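Local coordinates for protein multi-copper Oxidase CueO (Ochrobactrum, PDB 6EVG) that oxidises lignin model compounds and lignosulfonate as a laccase-like multicopper oxidase, probably passing the electrons through its copper sites to dioxygen, at residues Asn232-Leu237 with Leu285-Asp290; Leu203-Ile208 with Leu296-Phe301. All coordinates share one frame; numbering follows the deposited sequence.

Contact 1. Residues Asn232-Leu237 with Leu285-Asp290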
ATOM      1  N   ASN A 232      10.716   4.705   1.970  1.00  8.14           N
ATOM      2  CA  ASN A 232      10.856   3.505   1.159  1.00  8.33           C
ATOM      3  C   ASN A 232      11.653   2.482   1.956  1.00  8.30           C
ATOM      4  O   ASN A 232      12.644   2.819   2.636  1.00  9.61           O
ATOM      5  CB  ASN A 232      11.573   3.779  -0.136  1.00  8.92           C
ATOM      6  CG  ASN A 232      10.847   4.789  -0.987  1.00  9.02           C
ATOM      7  OD1 ASN A 232       9.643   4.670  -1.202  1.00  9.32           O
ATOM      8  ND2 ASN A 232      11.575   5.798  -1.488  1.00 11.22           N
ATOM      9  N   PHE A 233      11.224   1.212   1.905  1.00  8.00           N
ATOM     10  CA  PHE A 233      11.963   0.138   2.523  1.00  8.33           C
ATOM     11  C   PHE A 233      12.717  -0.620   1.458  1.00  9.13           C
ATOM     12  O   PHE A 233      12.253  -0.765   0.332  1.00  9.47           O
ATOM     13  CB  PHE A 233      11.023  -0.797   3.315  1.00  8.46           C
ATOM     14  CG  PHE A 233      10.423  -0.134   4.508  1.00  7.95           C
ATOM     15  CD1 PHE A 233      11.076  -0.028   5.698  1.00  9.40           C
ATOM     16  CD2 PHE A 233       9.143   0.451   4.424  1.00  9.02           C
ATOM     17  CE1 PHE A 233      10.533   0.601   6.798  1.00 10.21           C
ATOM     18  CE2 PHE A 233       8.613   1.134   5.502  1.00  9.44           C
ATOM     19  CZ  PHE A 233       9.283   1.197   6.687  1.00  9.41           C
ATOM     20  N   HIS A 234      13.914  -1.144   1.824  1.00  8.48           N
ATOM     21  CA  HIS A 234      14.748  -1.881   0.887  1.00  8.78           C
ATOM     22  C   HIS A 234      15.216  -3.099   1.710  1.00  8.42           C
ATOM     23  O   HIS A 234      16.242  -3.000   2.407  1.00  9.10           O
ATOM     24  CB  HIS A 234      15.919  -1.025   0.391  1.00  9.77           C
ATOM     25  CG  HIS A 234      15.530   0.299  -0.167  1.00 10.80           C
ATOM     26  ND1 HIS A 234      15.031   0.466  -1.448  1.00 12.08           N
ATOM     27  CD2 HIS A 234      15.565   1.521   0.404  1.00 11.61           C
ATOM     28  CE1 HIS A 234      14.775   1.765  -1.630  1.00 12.82           C
ATOM     29  NE2 HIS A 234      15.104   2.424  -0.522  1.00 12.58           N
ATOM     30  N   VAL A 235      14.444  -4.175   1.667  1.00  8.46           N
ATOM     31  CA  VAL A 235      14.532  -5.196   2.698  1.00  8.62           C
ATOM     32  C   VAL A 235      15.324  -6.409   2.276  1.00  8.33           C
ATOM     33  O   VAL A 235      15.195  -6.891   1.146  1.00  9.36           O
ATOM     34  CB  VAL A 235      13.142  -5.622   3.244  1.00 10.00           C
ATOM     35  CG1 VAL A 235      12.361  -4.437   3.762  1.00 11.37           C
ATOM     36  CG2 VAL A 235      12.347  -6.385   2.265  1.00 10.82           C
ATOM     37  N   ARG A 236      16.104  -6.929   3.203  1.00  8.37           N
ATOM     38  CA  ARG A 236      16.799  -8.211   3.023  1.00  8.58           C
ATOM     39  C   ARG A 236      16.686  -8.978   4.324  1.00  8.29           C
ATOM     40  O   ARG A 236      16.415  -8.406   5.380  1.00  9.33           O
ATOM     41  CB  ARG A 236      18.300  -8.031   2.634  1.00  8.44           C
ATOM     42  CG  ARG A 236      19.139  -7.418   3.738  1.00  9.71           C
ATOM     43  CD  ARG A 236      20.616  -7.668   3.511  1.00 10.22           C
ATOM     44  NE  ARG A 236      21.444  -7.021   4.489  1.00 11.30           N
ATOM     45  CZ  ARG A 236      22.623  -7.433   4.895  1.00 10.62           C
ATOM     46  NH1 ARG A 236      23.102  -8.605   4.531  1.00 12.43           N
ATOM     47  NH2 ARG A 236      23.276  -6.710   5.799  1.00 11.76           N
ATOM     48  N   LEU A 237      17.070 -10.266   4.256  1.00  9.03           N
ATOM     49  CA  LEU A 237      17.365 -11.004   5.475  1.00  9.25           C
ATOM     50  C   LEU A 237      18.860 -10.921   5.782  1.00  9.41           C
ATOM     51  O   LEU A 237      19.685 -10.696   4.894  1.00 10.25           O
ATOM     52  CB  LEU A 237      16.925 -12.479   5.333  1.00 11.18           C
ATOM     53  CG  LEU A 237      15.387 -12.649   5.378  1.00 14.61           C
ATOM     54  CD1 LEU A 237      14.754 -13.926   4.955  1.00 19.07           C
ATOM     55  CD2 LEU A 237      14.734 -12.203   6.651  1.00 14.68           C
ATOM     56  N   LEU A 285      16.018  -6.716   7.666  1.00  8.95           N
ATOM     57  CA  LEU A 285      16.728  -5.456   7.682  1.00  9.21           C
ATOM     58  C   LEU A 285      16.275  -4.567   6.544  1.00  8.79           C
ATOM     59  O   LEU A 285      15.805  -5.083   5.513  1.00  9.54           O
ATOM     60  CB  LEU A 285      18.248  -5.651   7.492  1.00  9.80           C
ATOM     61  CG  LEU A 285      18.885  -6.676   8.474  1.00 10.33           C
ATOM     62  CD1 LEU A 285      20.378  -6.815   8.122  1.00 11.43           C
ATOM     63  CD2 LEU A 285      18.773  -6.236   9.896  1.00 12.21           C
ATOM     64  N   THR A 286      16.421  -3.245   6.679  1.00  8.81           N
ATOM     65  CA  THR A 286      16.221  -2.334   5.557  1.00  8.64           C
ATOM     66  C   THR A 286      17.362  -1.331   5.468  1.00  8.67           C
ATOM     67  O   THR A 286      17.811  -0.813   6.492  1.00  9.67           O
ATOM     68  CB  THR A 286      14.892  -1.518   5.694  1.00  8.61           C
ATOM     69  OG1 THR A 286      14.734  -0.670   4.532  1.00  9.37           O
ATOM     70  CG2 THR A 286      14.759  -0.753   6.990  1.00  9.08           C
ATOM     71  N   TYR A 287      17.724  -0.939   4.252  1.00  9.31           N
ATOM     72  CA  TYR A 287      18.570   0.258   4.154  1.00 10.23           C
ATOM     73  C   TYR A 287      17.815   1.419   4.826  1.00 10.52           C
ATOM     74  O   TYR A 287      16.587   1.547   4.726  1.00  9.95           O
ATOM     75  CB  TYR A 287      18.862   0.666   2.720  1.00 10.37           C
ATOM     76  CG  TYR A 287      19.826  -0.219   1.943  1.00 10.64           C
ATOM     77  CD1 TYR A 287      21.006  -0.685   2.487  1.00 11.82           C
ATOM     78  CD2 TYR A 287      19.616  -0.450   0.622  1.00 11.74           C
ATOM     79  CE1 TYR A 287      21.911  -1.397   1.762  1.00 13.09           C
ATOM     80  CE2 TYR A 287      20.533  -1.179  -0.170  1.00 12.07           C
ATOM     81  CZ  TYR A 287      21.682  -1.655   0.440  1.00 12.70           C
ATOM     82  OH  TYR A 287      22.583  -2.369  -0.314  1.00 16.35           O
ATOM     83  N   GLY A 288      18.550   2.305   5.513  1.00 11.09           N
ATOM     84  CA  GLY A 288      17.948   3.398   6.251  1.00 12.15           C
ATOM     85  C   GLY A 288      17.602   4.581   5.407  1.00 12.25           C
ATOM     86  O   GLY A 288      16.997   5.538   5.940  1.00 13.91           O
ATOM     87  N   ASP A 289      18.018   4.586   4.147  1.00 12.87           N
ATOM     88  CA  ASP A 289      17.693   5.704   3.223  1.00 12.86           C
ATOM     89  C   ASP A 289      17.668   5.141   1.810  1.00 12.95           C
ATOM     90  O   ASP A 289      17.704   3.920   1.650  1.00 15.18           O
ATOM     91  CB  ASP A 289      18.677   6.838   3.428  1.00 15.58           C
ATOM     92  CG  ASP A 289      20.097   6.416   3.138  1.00 17.15           C
ATOM     93  OD1 ASP A 289      20.294   5.596   2.226  1.00 16.89           O
ATOM     94  OD2 ASP A 289      21.039   6.892   3.814  1.00 21.90           O
ATOM     95  N   ASP A 290      17.537   6.014   0.815  1.00 12.74           N
ATOM     96  CA  ASP A 290      17.436   5.619  -0.581  1.00 13.09           C
ATOM     97  C   ASP A 290      18.797   5.623  -1.305  1.00 16.38           C
ATOM     98  O   ASP A 290      18.835   5.481  -2.538  1.00 20.63           O
ATOM     99  CB  ASP A 290      16.426   6.512  -1.307  1.00 14.82           C
ATOM    100  CG  ASP A 290      15.010   6.259  -0.838  1.00 15.12           C
ATOM    101  OD1 ASP A 290      14.669   5.167  -0.472  1.00 16.93           O
ATOM    102  OD2 ASP A 290      14.205   7.196  -0.818  1.00 19.96           O
TER
HETATM  103  O   HOH W   1      14.296   3.137   4.847  1.00 17.20           O
HETATM  104  O   HOH W   2      14.401   4.997   2.188  1.00 26.23           O

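Contact 2. Residues Leu203-Ile208 with Leu296-Phe301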
ATOM      1  N   LEU A 203      11.489   2.274  13.543  1.00  9.49           N
ATOM      2  CA  LEU A 203      10.804   1.403  12.571  1.00  8.70           C
ATOM      3  C   LEU A 203       9.894   0.451  13.301  1.00  9.15           C
ATOM      4  O   LEU A 203      10.255  -0.016  14.381  1.00 11.36           O
ATOM      5  CB  LEU A 203      11.822   0.652  11.742  1.00  9.85           C
ATOM      6  CG  LEU A 203      12.908   1.476  11.049  1.00 10.67           C
ATOM      7  CD1 LEU A 203      13.735   0.594  10.118  1.00 12.81           C
ATOM      8  CD2 LEU A 203      12.280   2.621  10.204  1.00 11.21           C
ATOM      9  N   ILE A 204       8.752   0.177  12.694  1.00  8.24           N
ATOM     10  CA  ILE A 204       7.767  -0.733  13.300  1.00  8.43           C
ATOM     11  C   ILE A 204       7.261  -1.735  12.266  1.00  8.07           C
ATOM     12  O   ILE A 204       7.231  -1.457  11.065  1.00  8.29           O
ATOM     13  CB  ILE A 204       6.608   0.043  13.957  1.00  8.70           C
ATOM     14  CG1 ILE A 204       5.913   0.977  12.963  1.00  9.00           C
ATOM     15  CG2 ILE A 204       7.125   0.796  15.176  1.00  9.23           C
ATOM     16  CD1 ILE A 204       4.611   1.565  13.478  1.00  9.67           C
ATOM     17  N   VAL A 205       6.866  -2.905  12.781  1.00  7.64           N
ATOM     18  CA  VAL A 205       6.197  -3.940  11.983  1.00  7.56           C
ATOM     19  C   VAL A 205       4.950  -4.346  12.729  1.00  7.48           C
ATOM     20  O   VAL A 205       4.981  -4.685  13.907  1.00  8.06           O
ATOM     21  CB  VAL A 205       7.103  -5.146  11.687  1.00  8.39           C
ATOM     22  CG1 VAL A 205       6.402  -6.132  10.757  1.00  8.58           C
ATOM     23  CG2 VAL A 205       8.465  -4.709  11.123  1.00  8.45           C
ATOM     24  N   ASN A 206       3.806  -4.262  12.021  1.00  7.38           N
ATOM     25  CA  ASN A 206       2.514  -4.557  12.644  1.00  7.97           C
ATOM     26  C   ASN A 206       2.338  -3.820  13.955  1.00  8.29           C
ATOM     27  O   ASN A 206       1.744  -4.328  14.898  1.00 10.16           O
ATOM     28  CB  ASN A 206       2.263  -6.076  12.785  1.00  8.12           C
ATOM     29  CG  ASN A 206       2.173  -6.772  11.449  1.00  8.26           C
ATOM     30  OD1 ASN A 206       2.216  -6.129  10.386  1.00  8.98           O
ATOM     31  ND2 ASN A 206       2.032  -8.107  11.478  1.00  8.66           N
ATOM     32  N   GLY A 207       2.773  -2.555  13.969  1.00  8.17           N
ATOM     33  CA  GLY A 207       2.549  -1.693  15.097  1.00  8.69           C
ATOM     34  C   GLY A 207       3.513  -1.759  16.241  1.00  8.76           C
ATOM     35  O   GLY A 207       3.298  -1.048  17.251  1.00 10.95           O
ATOM     36  N   ILE A 208       4.582  -2.492  16.214  1.00  8.74           N
ATOM     37  CA  ILE A 208       5.558  -2.721  17.321  1.00 10.75           C
ATOM     38  C   ILE A 208       6.980  -2.558  16.798  1.00  9.20           C
ATOM     39  O   ILE A 208       7.310  -2.942  15.664  1.00  9.21           O
ATOM     40  CB  ILE A 208       5.446  -4.341  17.834  1.00 13.58           C
ATOM     41  CG1 ILE A 208       4.033  -4.650  18.257  1.00 17.41           C
ATOM     42  CG2 ILE A 208       6.506  -4.697  18.812  1.00 16.31           C
ATOM     43  CD1 ILE A 208       3.606  -3.792  19.322  1.00 16.34           C
ATOM     44  N   LEU A 296      19.102  -1.011   8.957  1.00 10.40           N
ATOM     45  CA  LEU A 296      18.378  -0.881  10.214  1.00 10.69           C
ATOM     46  C   LEU A 296      17.554  -2.158  10.446  1.00  9.76           C
ATOM     47  O   LEU A 296      17.018  -2.740   9.502  1.00 10.65           O
ATOM     48  CB  LEU A 296      17.438   0.326  10.162  1.00 11.50           C
ATOM     49  CG  LEU A 296      18.077   1.673   9.874  1.00 13.65           C
ATOM     50  CD1 LEU A 296      17.010   2.749   9.752  1.00 15.66           C
ATOM     51  CD2 LEU A 296      19.096   2.027  10.916  1.00 18.06           C
ATOM     52  N   HIS A 297      17.431  -2.538  11.711  1.00 10.77           N
ATOM     53  CA  HIS A 297      16.660  -3.714  12.098  1.00 10.81           C
ATOM     54  C   HIS A 297      15.140  -3.436  11.981  1.00 10.51           C
ATOM     55  O   HIS A 297      14.644  -2.421  12.499  1.00 12.10           O
ATOM     56  CB  HIS A 297      16.976  -4.062  13.540  1.00 11.57           C
ATOM     57  CG  HIS A 297      16.339  -5.316  14.017  1.00 11.71           C
ATOM     58  ND1 HIS A 297      16.831  -6.565  13.727  1.00 13.62           N
ATOM     59  CD2 HIS A 297      15.235  -5.501  14.779  1.00 11.66           C
ATOM     60  CE1 HIS A 297      16.032  -7.463  14.300  1.00 12.22           C
ATOM     61  NE2 HIS A 297      15.069  -6.845  14.952  1.00 12.27           N
ATOM     62  N   LEU A 298      14.431  -4.355  11.334  1.00  9.59           N
ATOM     63  CA  LEU A 298      12.974  -4.370  11.345  1.00  9.15           C
ATOM     64  C   LEU A 298      12.390  -5.357  12.336  1.00  8.92           C
ATOM     65  O   LEU A 298      11.551  -5.016  13.150  1.00  9.90           O
ATOM     66  CB  LEU A 298      12.407  -4.630   9.945  1.00  9.07           C
ATOM     67  CG  LEU A 298      12.480  -3.413   8.997  1.00 10.56           C
ATOM     68  CD1 LEU A 298      12.305  -3.846   7.563  1.00 10.96           C
ATOM     69  CD2 LEU A 298      11.341  -2.436   9.349  1.00 12.73           C
ATOM     70  N   MET A 299      12.789  -6.643  12.228  1.00  9.28           N
ATOM     71  CA  MET A 299      12.222  -7.690  13.048  1.00  9.18           C
ATOM     72  C   MET A 299      13.087  -8.936  12.974  1.00  9.36           C
ATOM     73  O   MET A 299      14.005  -8.991  12.131  1.00 10.06           O
ATOM     74  CB  MET A 299      10.782  -8.026  12.611  1.00  9.08           C
ATOM     75  CG  MET A 299      10.700  -8.597  11.221  1.00  9.92           C
ATOM     76  SD  MET A 299       9.057  -9.155  10.747  1.00 10.28           S
ATOM     77  CE  MET A 299       8.832 -10.544  11.807  1.00 12.30           C
ATOM     78  N   ARG A 300      12.814  -9.886  13.849  1.00  9.58           N
ATOM     79  CA  ARG A 300      13.537 -11.155  13.875  1.00 10.15           C
ATOM     80  C   ARG A 300      12.604 -12.316  13.622  1.00 10.41           C
ATOM     81  O   ARG A 300      11.489 -12.295  14.114  1.00 11.75           O
ATOM     82  CB  ARG A 300      14.248 -11.298  15.233  1.00 11.60           C
ATOM     83  CG  ARG A 300      15.121 -12.585  15.329  1.00 13.46           C
ATOM     84  CD  ARG A 300      16.039 -12.495  16.510  1.00 16.65           C
ATOM     85  NE  ARG A 300      17.016 -13.546  16.615  1.00 24.10           N
ATOM     86  CZ  ARG A 300      18.179 -13.691  15.937  1.00 28.63           C
ATOM     87  NH1 ARG A 300      18.498 -12.929  14.915  1.00 33.66           N
ATOM     88  NH2 ARG A 300      19.012 -14.691  16.268  1.00 35.29           N
ATOM     89  N   PHE A 301      13.084 -13.316  12.900  1.00 10.12           N
ATOM     90  CA  PHE A 301      12.397 -14.597  12.717  1.00 10.32           C
ATOM     91  C   PHE A 301      13.205 -15.665  13.458  1.00 11.03           C
ATOM     92  O   PHE A 301      14.424 -15.783  13.273  1.00 12.68           O
ATOM     93  CB  PHE A 301      12.356 -14.983  11.237  1.00 10.44           C
ATOM     94  CG  PHE A 301      11.514 -14.087  10.416  1.00 10.37           C
ATOM     95  CD1 PHE A 301      10.144 -14.300  10.329  1.00 11.13           C
ATOM     96  CD2 PHE A 301      12.035 -13.031   9.723  1.00 11.03           C
ATOM     97  CE1 PHE A 301       9.357 -13.504   9.556  1.00 12.27           C
ATOM     98  CE2 PHE A 301      11.203 -12.174   8.958  1.00 13.09           C
ATOM     99  CZ  PHE A 301       9.874 -12.447   8.878  1.00 12.25           C
TER
HETATM  100  O   HOH W   3      13.358  -1.581  14.732  1.00 25.65           O
HETATM  101  O   HOH W   4      11.044  -2.601  14.209  1.00 28.12           O

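Contact 1. Residues Asn232-Leu237 with Leu285-Asp290
Thr286 and His234 meet where two antiparallel strands begin to part. Towards Leu237 the ladder is regular: Leu285 N bonds to Arg236 O at 2.9 Å, and Leu285 O takes the N-H of Arg236. At the next rung Tyr287 N still reaches His234 O, but the Thr286 hydroxyl steps in on the other half. With OG1 anti to its own backbone N (chi1 -178°), it accepts an almost straight bond from His234 N at 2.9 Å and donates to Tyr287 O. Val235, Thr286 and Phe233 lie on the buried, well-packed face, where the edge of Phe233, at CD1, comes 4.0 Å from Thr286 CG2. An alanine in place of Thr286 would probably leave His234 N without its acceptor, cost Tyr287 O one of its donors, and open a gap beside the Phe233 edge. Leu285 and Arg236, on the other face, are partly open to solvent: Leu285 CD1 packs 3.7 Å from Arg236 NH2, while the guanidinium itself is held by Asp295 and Asn240. Near solvent, exposed Asp290 offers OD1, through its anti lone pair, to His234 NE2 at 2.8 Å in the ring plane, and takes Asn232 ND2 on OD2 at 3.1 Å; Thr263 holds the imidazole at ND1. One buried face and one partly exposed face fit a sheet of a cupredoxin-like beta-sandwich, here probably the second of three such domains.

Contact 2. Residues Leu203-Ile208 with Leu296-Phe301
Leu203 lays its CD1 branch against Leu296 CB, 3.7 Å away, and against the CD2 methyl of Leu298, so that one leucine spans two residues of the facing strand. Its CB is 3.9 Å from the same Leu298 CD2. A leucine suits this place because its CD1 branch reaches both Leu296 and Leu298. Further along, Val205 divides its two methyls: CG2 approaches Leu298 O at 3.7 Å and also rests on Leu298 CD2, while CG1, anti to the backbone N (chi1 -175°), comes 4.0 Å from Met299 SD. The unbranched methionine then bends at chi3 (-68°), which places CE over one face of the Phe301 ring, offset toward its rim.

Leu298 and Met299 both face Leu284, a classic beta bulge, which probably helps bring both consecutive residues to Val205. Between the strands the link is apolar except for ordered water. One water lies 2.7 Å from both Leu203 O and Leu298 O, and a second sits 2.7 Å from His297 O with a weak, long approach to Leu203 O.

Beyond Val205 the chain reverses in a type I' turn closed by Ile208. Asn206 and Gly207 fill its two central positions, both with positive phi, as this turn demands; a side chain at Gly207 would jam against the preceding carbonyl. The Asn206 amide is gripped by Val174 N, Pro24 O and Pro172 O, which ties the turn to its surroundings. The axes of segments 203-205 and 296-301 come within 6.7 Å and are inclined at 26°; strand 202-205 belongs to the seven-stranded sheet and 295-303 to the five-stranded one. The arrangement is consistent with the largely apolar seam between the sheets of a cupredoxin-like beta-sandwich.

Contact 2 encloses contact 1 along the chain, and their centres lie 12 Å apart. Strands 282-287 and 295-303 follow one another and are neighbours in one sheet, where Thr286 O and Leu296 N, 2.8 Å apart, probably form a hydrogen bond. Thr286 also joins the contacts through packing: its CG2 lies 3.6 Å from Leu203 CD1, so the pairing within one sheet reaches the facing sheet. Of the copper ligands, His434, Cys490 and His495 form a set characteristic of a type 1 site. The side chain of Asn232 in contact 1 lies about 9 Å from a bound copper, which places that end of the domain near the metal.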